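Local coordinates for protein A6 homolog (Fowlpox virus, PDB 6BR8), which binds phospholipids in its mostly helical C-terminal part and probably plays an essential role in the transition from immature to mature virions, at residues L215-Q220 with V235-F241; V91-I95 with L126-S130. All coordinates share one frame; numbering follows the deposited sequence.

Interaction 1 of 2, residues L215-Q220 with V235-F241; sequences LISIVQ and VDIEFIF. With PGV ((1R)-2-{[{[(2S)-2,3-dihydroxypropyl]oxy}(hydroxy)phosphoryl]oxy}-1-[(palmitoyloxy)methyl]ethyl (11E)-octadec-11-enoate), chain F.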
loop_
_atom_site.group_PDB
_atom_site.type_symbol
_atom_site.label_atom_id
_atom_site.label_comp_id
_atom_site.label_asym_id
_atom_site.label_seq_id
_atom_site.Cartn_x
_atom_site.Cartn_y
_atom_site.Cartn_z
ATOM N N LEU A 215 17.984 1.843 -1.752
ATOM C CA LEU A 215 16.634 1.364 -1.466
ATOM C C LEU A 215 16.502 -0.120 -1.802
ATOM O O LEU A 215 15.946 -0.906 -1.032
ATOM C CB LEU A 215 15.600 2.179 -2.236
ATOM C CG LEU A 215 14.214 1.590 -1.991
ATOM C CD1 LEU A 215 13.795 1.791 -0.562
ATOM C CD2 LEU A 215 13.237 2.229 -2.966
ATOM N N ILE A 216 16.984 -0.509 -2.980
ATOM C CA ILE A 216 16.954 -1.912 -3.375
ATOM C C ILE A 216 17.726 -2.751 -2.368
ATOM O O ILE A 216 17.241 -3.786 -1.891
ATOM C CB ILE A 216 17.535 -2.066 -4.785
ATOM C CG1 ILE A 216 16.672 -1.302 -5.791
ATOM C CG2 ILE A 216 17.750 -3.571 -5.143
ATOM C CD1 ILE A 216 15.338 -1.935 -6.060
ATOM N N SER A 217 18.953 -2.331 -2.054
ATOM C CA SER A 217 19.780 -3.071 -1.109
ATOM C C SER A 217 19.044 -3.324 0.194
ATOM O O SER A 217 18.925 -4.469 0.629
ATOM C CB SER A 217 21.055 -2.306 -0.820
ATOM O OG SER A 217 21.724 -2.874 0.285
ATOM N N ILE A 218 18.532 -2.258 0.822
ATOM C CA ILE A 218 17.792 -2.393 2.072
ATOM C C ILE A 218 16.672 -3.408 1.926
ATOM O O ILE A 218 16.565 -4.355 2.714
ATOM C CB ILE A 218 17.235 -1.031 2.508
ATOM C CG1 ILE A 218 18.336 -0.178 3.134
ATOM C CG2 ILE A 218 16.045 -1.225 3.439
ATOM C CD1 ILE A 218 17.878 1.219 3.437
ATOM N N VAL A 219 15.796 -3.214 0.932
ATOM C CA VAL A 219 14.663 -4.119 0.815
ATOM C C VAL A 219 15.124 -5.539 0.486
ATOM O O VAL A 219 14.588 -6.515 1.026
ATOM C CB VAL A 219 13.662 -3.558 -0.202
ATOM C CG1 VAL A 219 12.450 -4.469 -0.339
ATOM C CG2 VAL A 219 13.234 -2.172 0.272
ATOM N N GLN A 220 16.158 -5.685 -0.347
ATOM C CA GLN A 220 16.639 -7.023 -0.657
ATOM C C GLN A 220 17.193 -7.702 0.585
ATOM O O GLN A 220 17.029 -8.917 0.759
ATOM C CB GLN A 220 17.717 -6.985 -1.745
ATOM C CG GLN A 220 18.247 -8.403 -2.090
ATOM C CD GLN A 220 17.248 -9.177 -2.928
ATOM O OE1 GLN A 220 16.826 -8.710 -3.979
ATOM N NE2 GLN A 220 16.837 -10.347 -2.451
ATOM N N VAL A 235 13.583 -14.091 -3.913
ATOM C CA VAL A 235 12.872 -12.964 -4.487
ATOM C C VAL A 235 13.922 -12.003 -5.028
ATOM O O VAL A 235 14.957 -11.777 -4.386
ATOM C CB VAL A 235 11.953 -12.323 -3.428
ATOM C CG1 VAL A 235 11.269 -11.078 -3.929
ATOM C CG2 VAL A 235 10.887 -13.323 -3.017
ATOM N N ASP A 236 13.698 -11.492 -6.240
ATOM C CA ASP A 236 14.629 -10.555 -6.874
ATOM C C ASP A 236 14.013 -9.152 -6.804
ATOM O O ASP A 236 13.235 -8.732 -7.670
ATOM C CB ASP A 236 14.936 -11.013 -8.299
ATOM C CG ASP A 236 16.045 -10.205 -8.972
ATOM O OD1 ASP A 236 16.228 -9.006 -8.651
ATOM O OD2 ASP A 236 16.714 -10.773 -9.863
ATOM N N ILE A 237 14.400 -8.402 -5.772
ATOM C CA ILE A 237 13.831 -7.075 -5.571
ATOM C C ILE A 237 14.126 -6.175 -6.765
ATOM O O ILE A 237 13.237 -5.463 -7.270
ATOM C CB ILE A 237 14.356 -6.462 -4.263
ATOM C CG1 ILE A 237 13.926 -7.312 -3.072
ATOM C CG2 ILE A 237 13.785 -5.054 -4.096
ATOM C CD1 ILE A 237 12.373 -7.374 -2.931
ATOM N N GLU A 238 15.389 -6.144 -7.201
ATOM C CA GLU A 238 15.761 -5.318 -8.349
ATOM C C GLU A 238 14.841 -5.610 -9.529
ATOM O O GLU A 238 14.220 -4.702 -10.089
ATOM C CB GLU A 238 17.242 -5.553 -8.708
ATOM C CG GLU A 238 17.756 -4.965 -10.046
ATOM C CD GLU A 238 17.857 -3.438 -10.034
ATOM O OE1 GLU A 238 18.173 -2.874 -8.980
ATOM O OE2 GLU A 238 17.685 -2.803 -11.082
ATOM N N PHE A 239 14.649 -6.880 -9.849
ATOM C CA PHE A 239 13.792 -7.212 -10.980
ATOM C C PHE A 239 12.340 -6.783 -10.755
ATOM O O PHE A 239 11.682 -6.296 -11.680
ATOM C CB PHE A 239 13.853 -8.699 -11.250
ATOM C CG PHE A 239 12.795 -9.153 -12.168
ATOM C CD1 PHE A 239 12.949 -8.984 -13.532
ATOM C CD2 PHE A 239 11.646 -9.754 -11.686
ATOM C CE1 PHE A 239 11.969 -9.413 -14.405
ATOM C CE2 PHE A 239 10.674 -10.182 -12.546
ATOM C CZ PHE A 239 10.830 -10.012 -13.907
ATOM N N ILE A 240 11.809 -6.978 -9.549
ATOM C CA ILE A 240 10.450 -6.529 -9.277
ATOM C C ILE A 240 10.338 -5.023 -9.461
ATOM O O ILE A 240 9.361 -4.518 -10.040
ATOM C CB ILE A 240 10.024 -6.937 -7.859
ATOM C CG1 ILE A 240 9.845 -8.455 -7.771
ATOM C CG2 ILE A 240 8.747 -6.156 -7.458
ATOM C CD1 ILE A 240 9.594 -8.955 -6.374
ATOM N N PHE A 241 11.322 -4.278 -8.950
ATOM C CA PHE A 241 11.242 -2.818 -8.978
ATOM C C PHE A 241 11.397 -2.297 -10.406
ATOM O O PHE A 241 10.661 -1.396 -10.837
ATOM C CB PHE A 241 12.308 -2.210 -8.056
ATOM C CG PHE A 241 11.854 -2.031 -6.626
ATOM C CD1 PHE A 241 11.176 -3.037 -5.968
ATOM C CD2 PHE A 241 12.109 -0.864 -5.944
ATOM C CE1 PHE A 241 10.750 -2.888 -4.654
ATOM C CE2 PHE A 241 11.689 -0.705 -4.620
ATOM C CZ PHE A 241 11.004 -1.740 -3.976
HETATM C C01 PGV F . 9.553 6.858 -15.682
HETATM C C02 PGV F . 8.790 8.217 -16.136
HETATM C C03 PGV F . 9.500 9.414 -15.451
HETATM C C04 PGV F . 11.884 11.035 -17.173
HETATM C C05 PGV F . 12.539 9.622 -17.111
HETATM C C06 PGV F . 13.837 9.579 -18.013
HETATM O O01 PGV F . 7.452 8.115 -15.697
HETATM O O02 PGV F . 7.700 8.070 -13.479
HETATM O O03 PGV F . 10.864 7.166 -15.194
HETATM O O04 PGV F . 12.159 7.459 -13.400
HETATM O O05 PGV F . 11.571 8.753 -17.669
HETATM O O06 PGV F . 13.539 10.170 -19.272
HETATM O O11 PGV F . 8.977 10.660 -15.827
HETATM O O12 PGV F . 10.727 10.981 -17.967
HETATM O O13 PGV F . 9.023 12.805 -17.301
HETATM O O14 PGV F . 8.160 10.633 -18.330
HETATM C C1 PGV F . 7.122 8.577 -14.445
HETATM C C2 PGV F . 6.079 9.679 -14.251
HETATM C C3 PGV F . 5.245 9.542 -12.974
HETATM C C4 PGV F . 6.070 9.752 -11.681
HETATM C C5 PGV F . 5.330 9.287 -10.421
HETATM C C6 PGV F . 6.080 8.167 -9.712
HETATM C C7 PGV F . 5.185 7.330 -8.789
HETATM C C8 PGV F . 4.134 8.144 -7.996
HETATM C C9 PGV F . 3.234 7.228 -7.109
HETATM C C10 PGV F . 3.701 5.748 -7.130
HETATM C C19 PGV F . 11.141 6.945 -13.862
HETATM C C20 PGV F . 10.254 6.125 -12.962
HETATM C C21 PGV F . 10.796 6.047 -11.512
HETATM C C22 PGV F . 10.865 4.589 -11.077
HETATM C C23 PGV F . 10.119 4.286 -9.769
HETATM C C24 PGV F . 10.105 2.780 -9.508
HETATM C C25 PGV F . 9.089 2.370 -8.447
HETATM C C26 PGV F . 9.469 1.072 -7.736
HETATM C C27 PGV F . 8.700 0.864 -6.405
HETATM C C28 PGV F . 8.408 -0.628 -6.130
HETATM C C29 PGV F . 7.382 -0.889 -4.992
HETATM C C30 PGV F . 6.611 -2.231 -5.190
HETATM C C31 PGV F . 6.209 -2.970 -3.880
HETATM C C32 PGV F . 6.549 -4.493 -3.925
HETATM C C33 PGV F . 7.724 -4.912 -3.002
HETATM C C34 PGV F . 8.518 -6.097 -3.583
HETATM O O HOH W 1 17.517 -7.789 -6.134
#
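I216 and Q220 face E238 and I237 where helix 212-225 meets the start of helix 237-249; the axes approach to 9.9 Å, with N-to-C directions 124° apart. The amide of Q220 bonds twice to the backbone at the start of the second helix. Q220 OE1 accepts from I237 N at 3.0 Å, the donor tilted 21° from the carbonyl plane, and Q220 NE2 donates at 3.1 Å to V235 O, which lies in the plane of the Q220 amide. With OE1 and NE2 both bonded, NE2 also to D224 OD1, the rotation of the amide is fixed. Q220 CG stands anti to the backbone N (chi1 180°) and the chain bends at chi2, carrying the amide there. D236 is the N-cap residue, its OD1 accepting from F239 N at 2.9 Å. I216 CD1 packs obliquely on the F241 ring, 3.4 Å from CD2, while L215 CD2 meets the ring edge, 3.7 Å from CE2. The side chains of I237 and V219 cross, I237 CD1 lying 3.9 Å from V219 CG1. PGV C28 lies over the centre of one F241 face, 3.4 Å above the plane. This is an N-capped helix start beside an apolar helix crossing that lines a lipid pocket.

Interaction 2 of 2, residues V91-I95 with L126-S130; sequences VIFGI and LFQTS. With 6OU ([(2~{R})-1-[2-azanylethoxy(oxidanyl)phosphoryl]oxy-3-hexadecanoyloxy-propan-2-yl] (~{Z})-octadec-9-enoate), chain D.
V91, I92 and I95 form the side of helix 88-98 that packs against the short helix 125-130, while F93 and G94 of the same helix meet bound phospholipid. The two axes come within 9.2 Å and their directions differ by 64°, a wide crossing that limits contact to one or two turns of each helix; I92 and S130 have the nearest CA atoms, 5.4 Å apart. I95 reaches in with both branches. Its CG1 is anti to the carbonyl carbon (chi1 -71°) and the chain runs on extended, which takes I95 CD1 over the backbone of the second helix, 3.9 Å from L126 O and close to F127 CA. The same methyl approaches the F127 ring obliquely. I95 CG2, the other branch, rests on S130, 3.6 Å from OG. That hydroxyl is turned back on its own helix: S130 OG donates to F127 O at 2.6 Å and has a further weak bond with V132 N. Towards the N-terminal end of helix 88-98, V91 and L126 cross at about a right angle, L126 CD1 lying 4.1 Å from V91 CB. I92 spans the outer margin: its CD1 touches T129 CG2 at 3.8 Å, and its CG2 lies near S130 CA. T129 OG1 is engaged elsewhere, by I125 O. Behind the second helix, F127 stacks edge-to-face with F137, tying this helix to helix 134-154. G94, with no side chain, brings its backbone against the lipid acyl chain, G94 O lying 3.2 Å from 6OU C08. The arrangement is an oblique, apolar helix-helix crossing in which one partner, through F93 and G94, also forms part of the wall of a phospholipid pocket.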
loop_
_atom_site.group_PDB
_atom_site.type_symbol
_atom_site.label_atom_id
_atom_site.label_comp_id
_atom_site.label_asym_id
_atom_site.label_seq_id
_atom_site.Cartn_x
_atom_site.Cartn_y
_atom_site.Cartn_z
ATOM N N VAL A 91 -7.613 -10.350 -9.926
ATOM C CA VAL A 91 -7.634 -10.400 -8.469
ATOM C C VAL A 91 -7.439 -11.838 -8.011
ATOM O O VAL A 91 -6.613 -12.094 -7.133
ATOM C CB VAL A 91 -8.934 -9.803 -7.894
ATOM C CG1 VAL A 91 -8.893 -9.872 -6.373
ATOM C CG2 VAL A 91 -9.067 -8.354 -8.291
ATOM N N ILE A 92 -8.161 -12.785 -8.633
ATOM C CA ILE A 92 -8.032 -14.206 -8.289
ATOM C C ILE A 92 -6.613 -14.689 -8.553
ATOM O O ILE A 92 -5.995 -15.375 -7.720
ATOM C CB ILE A 92 -9.048 -15.047 -9.085
ATOM C CG1 ILE A 92 -10.470 -14.718 -8.676
ATOM C CG2 ILE A 92 -8.811 -16.547 -8.890
ATOM C CD1 ILE A 92 -11.485 -15.296 -9.572
ATOM N N PHE A 93 -6.094 -14.370 -9.741
ATOM C CA PHE A 93 -4.728 -14.745 -10.080
ATOM C C PHE A 93 -3.746 -14.180 -9.063
ATOM O O PHE A 93 -2.821 -14.872 -8.626
ATOM C CB PHE A 93 -4.397 -14.254 -11.485
ATOM C CG PHE A 93 -3.003 -14.552 -11.917
ATOM C CD1 PHE A 93 -2.688 -15.773 -12.475
ATOM C CD2 PHE A 93 -2.003 -13.610 -11.766
ATOM C CE1 PHE A 93 -1.404 -16.051 -12.875
ATOM C CE2 PHE A 93 -0.719 -13.879 -12.168
ATOM C CZ PHE A 93 -0.417 -15.100 -12.722
ATOM N N GLY A 94 -3.960 -12.940 -8.640
ATOM C CA GLY A 94 -3.038 -12.324 -7.703
ATOM C C GLY A 94 -3.115 -12.911 -6.309
ATOM O O GLY A 94 -2.122 -12.916 -5.576
ATOM N N ILE A 95 -4.288 -13.396 -5.910
ATOM C CA ILE A 95 -4.379 -14.079 -4.630
ATOM C C ILE A 95 -3.658 -15.413 -4.708
ATOM O O ILE A 95 -2.902 -15.782 -3.800
ATOM C CB ILE A 95 -5.852 -14.248 -4.228
ATOM C CG1 ILE A 95 -6.462 -12.916 -3.831
ATOM C CG2 ILE A 95 -5.989 -15.205 -3.088
ATOM C CD1 ILE A 95 -7.918 -13.055 -3.450
ATOM N N LEU A 126 -14.377 -12.344 -3.329
ATOM C CA LEU A 126 -13.372 -12.806 -4.280
ATOM C C LEU A 126 -12.267 -13.598 -3.605
ATOM O O LEU A 126 -11.538 -14.325 -4.284
ATOM C CB LEU A 126 -12.769 -11.635 -5.060
ATOM C CG LEU A 126 -13.674 -10.961 -6.091
ATOM C CD1 LEU A 126 -12.898 -10.099 -7.071
ATOM C CD2 LEU A 126 -14.487 -12.001 -6.843
ATOM N N PHE A 127 -12.126 -13.501 -2.285
ATOM C CA PHE A 127 -11.194 -14.412 -1.638
ATOM C C PHE A 127 -11.766 -15.821 -1.557
ATOM O O PHE A 127 -11.022 -16.801 -1.663
ATOM C CB PHE A 127 -10.825 -13.921 -0.243
ATOM C CG PHE A 127 -9.949 -14.887 0.503
ATOM C CD1 PHE A 127 -8.570 -14.820 0.389
ATOM C CD2 PHE A 127 -10.504 -15.884 1.283
ATOM C CE1 PHE A 127 -7.763 -15.711 1.055
ATOM C CE2 PHE A 127 -9.700 -16.791 1.948
ATOM C CZ PHE A 127 -8.326 -16.706 1.836
ATOM N N GLN A 128 -13.076 -15.943 -1.347
ATOM C CA GLN A 128 -13.682 -17.269 -1.330
ATOM C C GLN A 128 -13.646 -17.888 -2.718
ATOM O O GLN A 128 -13.444 -19.098 -2.863
ATOM C CB GLN A 128 -15.114 -17.182 -0.800
ATOM C CG GLN A 128 -15.198 -16.945 0.693
ATOM C CD GLN A 128 -14.472 -18.017 1.490
ATOM O OE1 GLN A 128 -13.658 -17.715 2.363
ATOM N NE2 GLN A 128 -14.768 -19.277 1.196
ATOM N N THR A 129 -13.819 -17.056 -3.748
ATOM C CA THR A 129 -13.797 -17.515 -5.134
ATOM C C THR A 129 -12.451 -18.119 -5.507
ATOM O O THR A 129 -12.389 -19.010 -6.364
ATOM C CB THR A 129 -14.137 -16.334 -6.053
ATOM O OG1 THR A 129 -15.369 -15.745 -5.626
ATOM C CG2 THR A 129 -14.260 -16.754 -7.506
ATOM N N SER A 130 -11.366 -17.652 -4.872
ATOM C CA SER A 130 -10.028 -18.125 -5.215
ATOM C C SER A 130 -9.799 -19.556 -4.757
ATOM O O SER A 130 -8.994 -20.275 -5.360
ATOM C CB SER A 130 -8.971 -17.202 -4.610
ATOM O OG SER A 130 -8.959 -17.292 -3.200
HETATM C C05 6OU D . -4.750 -8.563 -3.368
HETATM C C06 6OU D . -4.031 -9.516 -4.310
HETATM C C07 6OU D . -2.530 -9.527 -4.063
HETATM C C08 6OU D . -1.763 -9.706 -5.366
HETATM C C09 6OU D . -0.471 -8.898 -5.368
HETATM C C10 6OU D . 0.705 -9.666 -4.778
HETATM C C11 6OU D . 0.866 -11.021 -5.450
HETATM C C12 6OU D . 1.229 -10.904 -6.925
HETATM C C13 6OU D . 2.667 -11.351 -7.151
HETATM C C14 6OU D . 3.083 -11.355 -8.617
HETATM C C15 6OU D . 2.411 -12.452 -9.439
HETATM C C16 6OU D . 2.883 -12.465 -10.895
HETATM O O17 6OU D . 3.145 -13.481 -11.445
HETATM O O18 6OU D . 2.998 -11.262 -11.592
HETATM C C19 6OU D . 1.797 -10.549 -11.604
HETATM C C20 6OU D . 1.191 -10.509 -13.006
HETATM C C21 6OU D . 2.228 -10.915 -14.062
HETATM O O22 6OU D . 2.312 -12.308 -13.928
HETATM O O24 6OU D . 3.468 -14.519 -14.524
HETATM O O25 6OU D . 3.826 -12.553 -15.988
HETATM O O26 6OU D . 1.559 -13.817 -16.087
HETATM C C27 6OU D . 0.349 -13.106 -16.133
HETATM C C28 6OU D . 0.453 -12.044 -17.227
HETATM O O30 6OU D . 0.533 -9.278 -13.242
HETATM C C31 6OU D . 1.194 -8.032 -13.326
HETATM O O32 6OU D . 1.296 -7.509 -14.385
HETATM C C33 6OU D . 1.723 -7.282 -12.097
HETATM C C34 6OU D . 0.733 -7.293 -10.939
HETATM C C35 6OU D . 0.594 -5.923 -10.293
HETATM C C36 6OU D . 1.572 -5.744 -9.140
HETATM C C37 6OU D . 0.937 -4.991 -7.971
HETATM C C38 6OU D . -0.122 -5.804 -7.228
HETATM C C39 6OU D . -1.194 -4.933 -6.574
HETATM C C40 6OU D . -0.829 -4.477 -5.162
#

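The two contacts lie in series along the chain: interaction 2 closes at S130, well before interaction 1 opens at L215. Their centres are 26 Å apart and their nearest atoms about 12 Å, so they do not touch and share no helix. Each centre lies about 17 to 18 Å from the centre of the chain. In interaction 1 both helices border lipid, helix 212-225 through V219 and helix 237-249 through F239, I240 and F241; in interaction 2 helix 88-98 does so through F93 and G94. The contacts thus represent separate parts of the wall around the phospholipids, consistent with a protein that encloses lipid within a helical shell.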